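Long-range contact in NAD-dependent aldehyde dehydrogenase (PDB 5UJU), which probably oxidises aldehydes to carboxylic acids with NAD+ as the electron acceptor: residues A[67-71]-A[255-259]. Numbering follows the deposited sequence.
Sequences ELDQP and RDVLR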
# COMPACT_ATOMS: atom_id res chain seq x y z
N GLU A 67 -9.00 28.72 -20.78
CA GLU A 67 -9.54 27.87 -21.83
C GLU A 67 -9.13 26.41 -21.61
O GLU A 67 -7.93 26.10 -21.49
CB GLU A 67 -9.05 28.35 -23.20
CG GLU A 67 -9.22 29.86 -23.42
CD GLU A 67 -8.18 30.44 -24.37
OE1 GLU A 67 -8.32 30.25 -25.60
OE2 GLU A 67 -7.20 31.08 -23.90
N LEU A 68 -10.12 25.54 -21.49
CA LEU A 68 -9.96 24.09 -21.57
C LEU A 68 -11.09 23.52 -22.42
O LEU A 68 -12.20 24.05 -22.40
CB LEU A 68 -9.98 23.39 -20.21
CG LEU A 68 -8.92 23.72 -19.17
CD1 LEU A 68 -9.40 23.22 -17.83
CD2 LEU A 68 -7.62 23.05 -19.57
N ASP A 69 -10.80 22.46 -23.19
CA ASP A 69 -11.83 21.81 -23.99
C ASP A 69 -12.39 20.55 -23.32
O ASP A 69 -12.72 19.57 -23.99
CB ASP A 69 -11.32 21.49 -25.39
CG ASP A 69 -10.14 20.53 -25.38
OD1 ASP A 69 -9.62 20.21 -24.30
OD2 ASP A 69 -9.77 20.07 -26.48
N GLN A 70 -12.50 20.55 -21.99
CA GLN A 70 -13.13 19.49 -21.22
C GLN A 70 -14.62 19.77 -21.09
O GLN A 70 -15.07 20.90 -21.34
CB GLN A 70 -12.48 19.38 -19.83
CG GLN A 70 -12.74 20.57 -18.94
CD GLN A 70 -12.05 20.49 -17.58
OE1 GLN A 70 -10.94 19.98 -17.45
NE2 GLN A 70 -12.71 21.03 -16.55
N PRO A 71 -15.43 18.78 -20.72
CA PRO A 71 -16.88 19.02 -20.60
C PRO A 71 -17.17 20.12 -19.59
O PRO A 71 -16.51 20.21 -18.55
CB PRO A 71 -17.43 17.67 -20.13
CG PRO A 71 -16.41 16.67 -20.50
CD PRO A 71 -15.08 17.38 -20.41
N ARG A 255 -2.82 17.89 -20.93
CA ARG A 255 -3.80 17.58 -21.97
C ARG A 255 -3.21 17.76 -23.36
O ARG A 255 -3.53 17.00 -24.28
CB ARG A 255 -5.02 18.48 -21.79
CG ARG A 255 -5.81 18.17 -20.52
CD ARG A 255 -6.93 19.17 -20.32
NE ARG A 255 -7.92 19.13 -21.40
CZ ARG A 255 -8.98 18.32 -21.40
NH1 ARG A 255 -9.17 17.47 -20.40
NH2 ARG A 255 -9.83 18.34 -22.41
N ASP A 256 -2.35 18.76 -23.54
CA ASP A 256 -1.62 18.94 -24.79
C ASP A 256 -0.85 17.68 -25.16
O ASP A 256 -0.94 17.18 -26.29
CB ASP A 256 -0.65 20.11 -24.66
CG ASP A 256 -1.33 21.44 -24.76
OD1 ASP A 256 -2.52 21.49 -25.13
OD2 ASP A 256 -0.66 22.45 -24.45
N VAL A 257 -0.07 17.17 -24.21
CA VAL A 257 0.77 16.00 -24.47
C VAL A 257 -0.10 14.79 -24.77
O VAL A 257 0.16 14.04 -25.72
CB VAL A 257 1.70 15.74 -23.28
CG1 VAL A 257 2.45 14.44 -23.48
CG2 VAL A 257 2.66 16.92 -23.08
N LEU A 258 -1.14 14.58 -23.97
CA LEU A 258 -2.03 13.44 -24.18
C LEU A 258 -2.69 13.51 -25.55
O LEU A 258 -2.75 12.50 -26.27
CB LEU A 258 -3.08 13.38 -23.06
CG LEU A 258 -2.53 12.93 -21.70
CD1 LEU A 258 -3.35 13.54 -20.55
CD2 LEU A 258 -2.54 11.42 -21.62
N ARG A 259 -3.18 14.69 -25.93
CA ARG A 259 -3.81 14.84 -27.24
C ARG A 259 -2.81 14.55 -28.36
O ARG A 259 -3.11 13.80 -29.29
CB ARG A 259 -4.36 16.26 -27.38
CG ARG A 259 -5.34 16.46 -28.53
CD ARG A 259 -5.75 17.93 -28.66
NE ARG A 259 -6.65 18.37 -27.60
CZ ARG A 259 -6.27 19.05 -26.52
NH1 ARG A 259 -4.99 19.37 -26.36
NH2 ARG A 259 -7.16 19.42 -25.61
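L68 and R255 have the nearest CA atoms across the contact, 9.0 Å apart, where loop residues 67-71 face helix 245-260, the connection of a beta-alpha-beta crossover between parallel strands 234-238 and 268-270 in the Rossmann-type, NAD-binding part of the aldehyde dehydrogenase fold. Long arginine side chains therefore suit the gap. R255 and R259 are one helical turn apart, R259 N bonding to R255 O, and both CB atoms point toward the loop, where the single carboxylate of D69 serves both. R255 NH2 gives D69 OD1 a nearly straight hydrogen bond (2.7 Å, 170°); the oxygen lies in the guanidinium plane but is approached from above its own carboxylate plane. R259, exposed, bends at chi3 (-73°), and its NH2 is shared weakly between D69 OD2 (2.8 Å) and OD1, which leaves OD1 with a partner from each arginine. D256 OD1 extends the salt-bridge network along the helix, 3.5 Å from R259 NH1. The guanidinium of the buried R255 has further acceptors for NH1 in V268 O and N266 OD1, which help fix its rotation. Q70, whose NE2 bonds to L270 O, lays its aliphatic CB over one guanidinium face. L68 packs on the apolar part of the same arginine, CD2 lying 4.0 Å from R255 CD.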